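Putative uncharacterized protein (Chaetomium thermophilum, PDB 4XRI) is an importin beta of the karyopherin family that probably carries protein cargo into the nucleus and binds a small GTPase of the Ran type. Local coordinates at residues Arg326-Thr329 with Asn330-Pro334; Val335-Gln338 with Leu339-Lys342; Thr372-Pro375 with Pro376-Phe380; Asp405-Glu409 with Lys410-Pro414. The protein carries 2 engineered substitutions. All coordinates share one frame; numbering follows the deposited sequence.

Contact 1: residues Arg326-Thr329 with Asn330-Pro334; sequences RVAT and NEVVP
Ala328 and Thr329 offer their carbonyl oxygens to Glu331, Val332 and Val333 within helix 324-340. Ala328 O accepts twice. Val332 N reaches Ala328 O at 2.9 Å, nearly in line with the carbonyl bond. Glu331 N comes to Ala328 O at 3.0 Å from above the carbonyl plane, 46° out of it. One residue on, Val333 N bonds to Thr329 O at 3.1 Å. Pro334 has no N-H, so the ladder is interrupted there, and Pro334 CD lies 3.4 Å from Thr329 O instead. The helix is kinked here.

The side chains follow the same turn. Ala328 CB touches Val332 CG2 at 3.9 Å. Thr329 and Val333 lie side by side and point the same way, with Thr329 CG2 and Val333 CG2 also 3.9 Å apart. The torsions of Thr329 divide its two branches. CG2 stands opposite the backbone N, on the side of Val333, while OG1 (chi1 -62°) lies beside that N and turns back to the preceding turn. There Thr329 OG1 has Arg326 O at 2.8 Å and Ala325 O as possible acceptors. Tyr365 of helix 354-369 packs on Ala328, Thr329, Val332 and Val333, and Trp295 of helix 285-310 on Ala328 and Val332.

Thr329 thus serves both chemistries: its methyl adds to the apolar face, and its hydroxyl proton can be taken by a carbonyl of its own helix, at Ala325 or Arg326.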
loop_
_atom_site.group_PDB
_atom_site.type_symbol
_atom_site.label_atom_id
_atom_site.label_comp_id
_atom_site.label_asym_id
_atom_site.label_seq_id
_atom_site.Cartn_x
_atom_site.Cartn_y
_atom_site.Cartn_z
ATOM N N ARG A 326 -6.873 15.786 21.385
ATOM C CA ARG A 326 -7.602 17.033 21.589
ATOM C C ARG A 326 -7.210 17.689 22.912
ATOM O O ARG A 326 -6.867 18.871 22.959
ATOM C CB ARG A 326 -9.111 16.777 21.551
ATOM C CG ARG A 326 -9.964 18.029 21.624
ATOM C CD ARG A 326 -11.443 17.678 21.670
ATOM N NE ARG A 326 -12.292 18.868 21.641
ATOM C CZ ARG A 326 -12.598 19.593 22.710
ATOM N NH1 ARG A 326 -12.125 19.254 23.901
ATOM N NH2 ARG A 326 -13.376 20.661 22.590
ATOM N N VAL A 327 -7.258 16.901 23.981
ATOM C CA VAL A 327 -6.874 17.363 25.308
ATOM C C VAL A 327 -5.415 17.821 25.352
ATOM O O VAL A 327 -5.085 18.814 26.000
ATOM C CB VAL A 327 -7.094 16.251 26.365
ATOM C CG1 VAL A 327 -6.496 16.646 27.712
ATOM C CG2 VAL A 327 -8.578 15.938 26.502
ATOM N N ALA A 328 -4.553 17.107 24.638
ATOM C CA ALA A 328 -3.113 17.342 24.707
ATOM C C ALA A 328 -2.628 18.457 23.783
ATOM O O ALA A 328 -1.449 18.811 23.809
ATOM C CB ALA A 328 -2.367 16.058 24.390
ATOM N N THR A 329 -3.540 19.002 22.981
ATOM C CA THR A 329 -3.206 19.985 21.948
ATOM C C THR A 329 -2.302 21.119 22.430
ATOM O O THR A 329 -1.260 21.389 21.833
ATOM C CB THR A 329 -4.482 20.614 21.353
ATOM O OG1 THR A 329 -5.276 19.598 20.732
ATOM C CG2 THR A 329 -4.119 21.670 20.318
ATOM N N ASN A 330 -2.701 21.773 23.517
ATOM C CA ASN A 330 -1.990 22.954 24.003
ATOM C C ASN A 330 -0.572 22.677 24.498
ATOM O O ASN A 330 0.234 23.599 24.635
ATOM C CB ASN A 330 -2.792 23.622 25.119
ATOM C CG ASN A 330 -4.047 24.295 24.607
ATOM O OD1 ASN A 330 -4.155 24.610 23.422
ATOM N ND2 ASN A 330 -5.005 24.521 25.499
ATOM N N GLU A 331 -0.265 21.413 24.762
ATOM C CA GLU A 331 1.059 21.052 25.252
ATOM C C GLU A 331 1.935 20.461 24.150
ATOM O O GLU A 331 3.117 20.790 24.039
ATOM C CB GLU A 331 0.946 20.061 26.415
ATOM C CG GLU A 331 0.044 20.524 27.550
ATOM C CD GLU A 331 0.630 21.671 28.355
ATOM O OE1 GLU A 331 1.819 22.005 28.159
ATOM O OE2 GLU A 331 -0.105 22.239 29.189
ATOM N N VAL A 332 1.347 19.595 23.330
ATOM C CA VAL A 332 2.104 18.825 22.349
ATOM C C VAL A 332 2.356 19.582 21.043
ATOM O O VAL A 332 3.462 19.544 20.501
ATOM C CB VAL A 332 1.385 17.498 22.031
ATOM C CG1 VAL A 332 2.105 16.743 20.922
ATOM C CG2 VAL A 332 1.288 16.640 23.286
ATOM N N VAL A 333 1.334 20.264 20.535
ATOM C CA VAL A 333 1.450 20.958 19.252
ATOM C C VAL A 333 2.523 22.063 19.252
ATOM O O VAL A 333 3.308 22.145 18.306
ATOM C CB VAL A 333 0.094 21.563 18.810
ATOM C CG1 VAL A 333 0.269 22.437 17.577
ATOM C CG2 VAL A 333 -0.921 20.457 18.537
ATOM N N PRO A 334 2.566 22.918 20.298
ATOM C CA PRO A 334 3.672 23.884 20.301
ATOM C C PRO A 334 5.059 23.235 20.270
ATOM O O PRO A 334 5.986 23.815 19.705
ATOM C CB PRO A 334 3.462 24.648 21.613
ATOM C CG PRO A 334 2.007 24.584 21.845
ATOM C CD PRO A 334 1.595 23.213 21.370
#

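Contact 2: residues Val335-Gln338 with Leu339-Lys342; sequences VLLQ and LLTK
Thr341 OG1 donates to Gln338 O at 2.6 Å, a short bond that lies in the carbonyl plane. Thr341 N donates to Gln338 O at 3.2 Å as well, from well above that plane. Gln338 O is therefore gripped twice by one residue, from two different directions. The first torsion of Thr341 allows this: at chi1 73° OG1 sits between the backbone N and the carbonyl carbon, which turns it back to the preceding turn. The methyl is the other branch, and Thr341 CG2 lies 3.8 Å from Leu337 O.

Two residues before Thr341, Leu339 N bonds to Val335 O at 3.0 Å. Leu340 N has only weak bonds, to Leu336 O and to Leu337 O. The ordinary helical pattern gives way here to tighter turns, and Lys342 N closes back on Leu339 O at 3.1 Å. This is the C-terminal end of helix 324-340, in the all-helical HEAT-repeat solenoid of an importin beta. Apolar contacts are looser: Leu337 CD2 and Leu340 CD1 meet at 4.2 Å, and Val335 CG1 and Leu339 CD1 at 4.4 Å.

Neighbouring helices surround this end. Leu336, Leu337 and Leu339 pack on helix 354-369, through Cys361, Leu362, Ile354 and Ala358. Leu340 and Thr341 lean on Ala395 of helix 390-402, and Phe380 of helix 374-384 touches both Leu337 and Thr341. Met280 of helix 265-280 meets Val335 and Leu336.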
loop_
_atom_site.group_PDB
_atom_site.type_symbol
_atom_site.label_atom_id
_atom_site.label_comp_id
_atom_site.label_asym_id
_atom_site.label_seq_id
_atom_site.Cartn_x
_atom_site.Cartn_y
_atom_site.Cartn_z
ATOM N N VAL A 335 5.196 22.050 20.857
ATOM C CA VAL A 335 6.471 21.341 20.841
ATOM C C VAL A 335 6.788 20.837 19.437
ATOM O O VAL A 335 7.928 20.925 18.978
ATOM C CB VAL A 335 6.474 20.153 21.827
ATOM C CG1 VAL A 335 7.728 19.315 21.651
ATOM C CG2 VAL A 335 6.369 20.656 23.259
ATOM N N LEU A 336 5.768 20.315 18.761
ATOM C CA LEU A 336 5.912 19.845 17.387
ATOM C C LEU A 336 6.367 20.968 16.465
ATOM O O LEU A 336 7.265 20.787 15.642
ATOM C CB LEU A 336 4.595 19.255 16.880
ATOM C CG LEU A 336 4.224 17.873 17.411
ATOM C CD1 LEU A 336 2.832 17.494 16.946
ATOM C CD2 LEU A 336 5.249 16.850 16.951
ATOM N N LEU A 337 5.733 22.127 16.610
ATOM C CA LEU A 337 6.076 23.309 15.829
ATOM C C LEU A 337 7.518 23.730 16.074
ATOM O O LEU A 337 8.223 24.141 15.153
ATOM C CB LEU A 337 5.123 24.458 16.168
ATOM C CG LEU A 337 3.659 24.156 15.839
ATOM C CD1 LEU A 337 2.725 25.176 16.459
ATOM C CD2 LEU A 337 3.470 24.104 14.335
ATOM N N GLN A 338 7.946 23.621 17.327
ATOM C CA GLN A 338 9.318 23.933 17.705
ATOM C C GLN A 338 10.291 22.972 17.024
ATOM O O GLN A 338 11.387 23.362 16.613
ATOM C CB GLN A 338 9.476 23.868 19.226
ATOM C CG GLN A 338 10.559 24.769 19.780
ATOM C CD GLN A 338 10.663 24.682 21.290
ATOM O OE1 GLN A 338 10.184 23.727 21.902
ATOM N NE2 GLN A 338 11.288 25.685 21.901
ATOM N N LEU A 339 9.876 21.715 16.901
ATOM C CA LEU A 339 10.705 20.688 16.279
ATOM C C LEU A 339 10.805 20.873 14.770
ATOM O O LEU A 339 11.733 20.369 14.138
ATOM C CB LEU A 339 10.156 19.296 16.594
ATOM C CG LEU A 339 10.336 18.816 18.035
ATOM C CD1 LEU A 339 9.691 17.454 18.226
ATOM C CD2 LEU A 339 11.815 18.770 18.399
ATOM N N LEU A 340 9.845 21.592 14.195
ATOM C CA LEU A 340 9.886 21.905 12.773
ATOM C C LEU A 340 11.085 22.791 12.453
ATOM O O LEU A 340 11.582 22.792 11.328
ATOM C CB LEU A 340 8.593 22.593 12.322
ATOM C CG LEU A 340 7.319 21.745 12.248
ATOM C CD1 LEU A 340 6.205 22.510 11.552
ATOM C CD2 LEU A 340 7.584 20.419 11.542
ATOM N N THR A 341 11.553 23.536 13.452
ATOM C CA THR A 341 12.673 24.452 13.268
ATOM C C THR A 341 14.022 23.749 13.399
ATOM O O THR A 341 15.069 24.393 13.358
ATOM C CB THR A 341 12.628 25.614 14.282
ATOM O OG1 THR A 341 12.983 25.131 15.584
ATOM C CG2 THR A 341 11.239 26.231 14.333
ATOM N N LYS A 342 13.995 22.429 13.546
ATOM C CA LYS A 342 15.224 21.660 13.702
ATOM C C LYS A 342 15.631 20.965 12.405
ATOM O O LYS A 342 16.136 19.842 12.435
ATOM C CB LYS A 342 15.069 20.620 14.815
ATOM C CG LYS A 342 14.603 21.185 16.145
ATOM C CD LYS A 342 15.540 22.265 16.660
ATOM C CE LYS A 342 15.102 22.754 18.034
ATOM N NZ LYS A 342 15.877 23.942 18.490
#

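Contact 3: residues Thr372-Pro375 with Pro376-Phe380; sequences TIIP and PVIQF
Ile374 and Ile378 both set CG2 opposite the backbone N and CG1 beside it, with chi1 near -70° in both. Ile378 bends again at chi2. The two side chains then lie side by side and point the same way, with Ile374 CG2 against Ile378 CG1 at 3.7 Å. In Ile373 the first torsion differs. Its CG1 is opposite the backbone N (chi1 -157°), and Ile373 CG1 meets Val377 CG2 at 3.9 Å, the two side chains crossing at a slant.

The backbone has few donors at this point. Neither Pro375 nor Pro376 has an N-H to give. The Pro376 ring lies near a carbonyl of the turn before, with Pro376 CG 3.2 Å from Ile373 O. The two proline rings run alongside each other, and the peptide bond between them holds Pro375 CB 3.4 Å from Pro376 CD. Val377 N makes a weak bond to Ile373 O. After it the bonds are stronger: Ile378 N bonds to Ile374 O at 2.8 Å, almost in line with the carbonyl, and Gln379 N bonds to Pro375 O at 3.1 Å.

Outward, Ile374 and Ile378 face Ile415 of helix 409-425, whereas Ile373 packs on Leu362, Tyr365 and Ala366 of helix 354-369.

Prolines in the first turn cost no backbone bond, and this is the start of helix 374-384, entered from a short 3-10 turn, in a HEAT-repeat solenoid.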
loop_
_atom_site.group_PDB
_atom_site.type_symbol
_atom_site.label_atom_id
_atom_site.label_comp_id
_atom_site.label_asym_id
_atom_site.label_seq_id
_atom_site.Cartn_x
_atom_site.Cartn_y
_atom_site.Cartn_z
ATOM N N THR A 372 -9.419 22.535 16.541
ATOM C CA THR A 372 -8.756 22.775 17.821
ATOM C C THR A 372 -7.274 23.116 17.635
ATOM O O THR A 372 -6.685 23.841 18.438
ATOM C CB THR A 372 -8.891 21.546 18.752
ATOM O OG1 THR A 372 -10.276 21.215 18.907
ATOM C CG2 THR A 372 -8.287 21.825 20.124
ATOM N N ILE A 373 -6.683 22.605 16.560
ATOM C CA ILE A 373 -5.255 22.781 16.308
ATOM C C ILE A 373 -4.917 24.161 15.738
ATOM O O ILE A 373 -3.759 24.577 15.739
ATOM C CB ILE A 373 -4.727 21.706 15.335
ATOM C CG1 ILE A 373 -3.218 21.522 15.501
ATOM C CG2 ILE A 373 -5.085 22.057 13.893
ATOM C CD1 ILE A 373 -2.651 20.407 14.654
ATOM N N ILE A 374 -5.930 24.874 15.261
ATOM C CA ILE A 374 -5.705 26.106 14.509
ATOM C C ILE A 374 -5.104 27.275 15.319
ATOM O O ILE A 374 -4.148 27.902 14.858
ATOM C CB ILE A 374 -7.011 26.572 13.840
ATOM C CG1 ILE A 374 -7.373 25.626 12.696
ATOM C CG2 ILE A 374 -6.883 27.996 13.333
ATOM C CD1 ILE A 374 -8.760 25.842 12.141
ATOM N N PRO A 375 -5.644 27.574 16.521
ATOM C CA PRO A 375 -5.052 28.716 17.237
ATOM C C PRO A 375 -3.556 28.582 17.594
ATOM O O PRO A 375 -2.835 29.567 17.433
ATOM C CB PRO A 375 -5.902 28.807 18.511
ATOM C CG PRO A 375 -7.203 28.210 18.137
ATOM C CD PRO A 375 -6.868 27.093 17.194
ATOM N N PRO A 376 -3.090 27.408 18.070
ATOM C CA PRO A 376 -1.648 27.381 18.357
ATOM C C PRO A 376 -0.773 27.422 17.104
ATOM O O PRO A 376 0.341 27.942 17.160
ATOM C CB PRO A 376 -1.464 26.050 19.103
ATOM C CG PRO A 376 -2.609 25.213 18.681
ATOM C CD PRO A 376 -3.751 26.166 18.514
ATOM N N VAL A 377 -1.266 26.883 15.994
ATOM C CA VAL A 377 -0.503 26.886 14.751
ATOM C C VAL A 377 -0.461 28.286 14.145
ATOM O O VAL A 377 0.595 28.756 13.722
ATOM C CB VAL A 377 -1.088 25.894 13.727
ATOM C CG1 VAL A 377 -0.390 26.040 12.385
ATOM C CG2 VAL A 377 -0.960 24.469 14.242
ATOM N N ILE A 378 -1.612 28.951 14.114
ATOM C CA ILE A 378 -1.698 30.301 13.568
ATOM C C ILE A 378 -0.847 31.277 14.380
ATOM O O ILE A 378 -0.201 32.166 13.821
ATOM C CB ILE A 378 -3.162 30.789 13.513
ATOM C CG1 ILE A 378 -3.923 30.015 12.435
ATOM C CG2 ILE A 378 -3.233 32.275 13.216
ATOM C CD1 ILE A 378 -3.232 30.014 11.088
ATOM N N GLN A 379 -0.831 31.096 15.697
ATOM C CA GLN A 379 0.024 31.905 16.558
ATOM C C GLN A 379 1.484 31.729 16.161
ATOM O O GLN A 379 2.245 32.694 16.096
ATOM C CB GLN A 379 -0.163 31.534 18.031
ATOM C CG GLN A 379 0.684 32.367 18.975
ATOM C CD GLN A 379 0.605 31.896 20.414
ATOM O OE1 GLN A 379 0.314 30.730 20.685
ATOM N NE2 GLN A 379 0.862 32.805 21.348
ATOM N N PHE A 380 1.861 30.485 15.887
ATOM C CA PHE A 380 3.228 30.153 15.504
ATOM C C PHE A 380 3.586 30.703 14.127
ATOM O O PHE A 380 4.689 31.213 13.922
ATOM C CB PHE A 380 3.423 28.635 15.527
ATOM C CG PHE A 380 4.797 28.189 15.115
ATOM C CD1 PHE A 380 5.818 28.107 16.044
ATOM C CD2 PHE A 380 5.061 27.831 13.803
ATOM C CE1 PHE A 380 7.081 27.689 15.673
ATOM C CE2 PHE A 380 6.323 27.414 13.424
ATOM C CZ PHE A 380 7.334 27.342 14.361
#

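Contact 4: residues Asp405-Glu409 with Lys410-Pro414; sequences DGPEE and KVLEP
Glu409 can be followed outward from the first turn of its helix towards Glu413. Glu409 CB lies 3.1 Å from Lys410 N, as the covalent chain imposes. Glu409 CG, opposite the backbone N at chi1 168°, comes to 3.3 Å from Glu413 OE2. Glu409 CD is 3.6 Å from Glu413 OE2. At the tip, Glu409 OE2 and Glu413 OE2 are 3.2 Å apart, and the carboxylate planes are turned 63° from each other. If both are ionised they repel; with Glu451 OE1 also near Glu409 OE2, the cluster would probably favour proton uptake by one of the acids.

In the backbone, Glu409 O takes Glu413 N at 2.9 Å and Glu408 O takes Leu412 N at 3.1 Å, beside weaker bonds from Leu412 N and Val411 N respectively. Before them, Pro407 CG rests on Leu412 CD1 at 3.6 Å, and Glu408 lays its side chain across Val411, with Glu408 OE1 3.3 Å from Val411 CG2. Ile374 of helix 374-384 touches Pro407, Val411 and Leu412.

Glu408 occupies the N-cap position of helix 409-425. Pro407 at N' and Leu412 at N4 form a hydrophobic staple where the loop meets the start of this helix, within a HEAT-like repeat.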
loop_
_atom_site.group_PDB
_atom_site.type_symbol
_atom_site.label_atom_id
_atom_site.label_comp_id
_atom_site.label_asym_id
_atom_site.label_seq_id
_atom_site.Cartn_x
_atom_site.Cartn_y
_atom_site.Cartn_z
ATOM N N ASP A 405 -5.528 19.788 5.916
ATOM C CA ASP A 405 -6.393 18.617 5.873
ATOM C C ASP A 405 -6.771 18.181 7.284
ATOM O O ASP A 405 -5.923 17.732 8.052
ATOM C CB ASP A 405 -5.713 17.472 5.118
ATOM C CG ASP A 405 -6.560 16.210 5.078
ATOM O OD1 ASP A 405 -7.785 16.293 5.307
ATOM O OD2 ASP A 405 -5.996 15.128 4.810
ATOM N N GLY A 406 -8.050 18.319 7.620
ATOM C CA GLY A 406 -8.528 17.937 8.937
ATOM C C GLY A 406 -9.652 18.797 9.488
ATOM O O GLY A 406 -10.776 18.321 9.639
ATOM N N PRO A 407 -9.351 20.065 9.812
ATOM C CA PRO A 407 -10.367 20.957 10.380
ATOM C C PRO A 407 -11.468 21.321 9.391
ATOM O O PRO A 407 -11.339 21.067 8.194
ATOM C CB PRO A 407 -9.564 22.202 10.780
ATOM C CG PRO A 407 -8.317 22.135 9.977
ATOM C CD PRO A 407 -8.016 20.683 9.807
ATOM N N GLU A 408 -12.542 21.914 9.904
ATOM C CA GLU A 408 -13.667 22.324 9.075
ATOM C C GLU A 408 -13.230 23.313 8.009
ATOM O O GLU A 408 -12.569 24.308 8.310
ATOM C CB GLU A 408 -14.772 22.941 9.933
ATOM C CG GLU A 408 -15.383 21.985 10.933
ATOM C CD GLU A 408 -16.405 22.663 11.817
ATOM O OE1 GLU A 408 -16.467 23.911 11.803
ATOM O OE2 GLU A 408 -17.146 21.948 12.524
ATOM N N GLU A 409 -13.597 23.024 6.764
ATOM C CA GLU A 409 -13.284 23.901 5.645
ATOM C C GLU A 409 -13.747 25.318 5.946
ATOM O O GLU A 409 -12.990 26.272 5.783
ATOM C CB GLU A 409 -13.929 23.392 4.353
ATOM C CG GLU A 409 -13.897 24.405 3.219
ATOM C CD GLU A 409 -13.739 23.762 1.857
ATOM O OE1 GLU A 409 -14.255 22.641 1.658
ATOM O OE2 GLU A 409 -13.086 24.378 0.988
ATOM N N LYS A 410 -14.985 25.432 6.423
ATOM C CA LYS A 410 -15.584 26.715 6.780
ATOM C C LYS A 410 -14.700 27.542 7.709
ATOM O O LYS A 410 -14.608 28.761 7.569
ATOM C CB LYS A 410 -16.947 26.495 7.437
ATOM C CG LYS A 410 -18.011 25.946 6.496
ATOM C CD LYS A 410 -19.343 25.775 7.208
ATOM C CE LYS A 410 -20.418 25.274 6.256
ATOM N NZ LYS A 410 -21.724 25.070 6.943
ATOM N N VAL A 411 -14.046 26.875 8.653
ATOM C CA VAL A 411 -13.167 27.563 9.591
ATOM C C VAL A 411 -11.876 28.015 8.907
ATOM O O VAL A 411 -11.345 29.087 9.204
ATOM C CB VAL A 411 -12.818 26.670 10.800
ATOM C CG1 VAL A 411 -11.943 27.429 11.786
ATOM C CG2 VAL A 411 -14.087 26.195 11.488
ATOM N N LEU A 412 -11.381 27.201 7.982
ATOM C CA LEU A 412 -10.113 27.487 7.318
ATOM C C LEU A 412 -10.227 28.557 6.234
ATOM O O LEU A 412 -9.264 29.282 5.978
ATOM C CB LEU A 412 -9.538 26.212 6.706
ATOM C CG LEU A 412 -8.914 25.208 7.671
ATOM C CD1 LEU A 412 -8.509 23.953 6.922
ATOM C CD2 LEU A 412 -7.718 25.820 8.382
ATOM N N GLU A 413 -11.397 28.646 5.602
ATOM C CA GLU A 413 -11.614 29.559 4.474
ATOM C C GLU A 413 -11.134 30.995 4.724
ATOM O O GLU A 413 -10.404 31.546 3.901
ATOM C CB GLU A 413 -13.096 29.583 4.079
ATOM C CG GLU A 413 -13.643 28.238 3.642
ATOM C CD GLU A 413 -14.385 28.294 2.323
ATOM O OE1 GLU A 413 -14.910 29.372 1.974
ATOM O OE2 GLU A 413 -14.430 27.255 1.632
ATOM N N PRO A 414 -11.529 31.612 5.859
ATOM C CA PRO A 414 -11.057 32.992 6.031
ATOM C C PRO A 414 -9.564 33.083 6.330
ATOM O O PRO A 414 -8.949 34.111 6.046
ATOM C CB PRO A 414 -11.877 33.491 7.225
ATOM C CG PRO A 414 -12.179 32.268 8.003
ATOM C CD PRO A 414 -12.400 31.199 6.976
#

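In the fold
All four contacts are local and in series along the chain; none nests in or crosses another. Contacts 1 and 2 follow each other down helix 324-340, their centres about 13 Å apart, and contact 2 ends that helix. After helix 354-369, contact 3 turns the chain into helix 374-384. It lies against both earlier contacts: Ile373 and Thr372 meet contact 1, and Phe380 reaches contact 2. After helix 390-402, contact 4 closes the loop leading into helix 409-425. Ile374 joins it to contact 3, while contacts 1 and 4 do not touch, their nearest atoms about 11 Å apart. Contact 3 thus lies between helices 324-340 and 409-425 and ties both together.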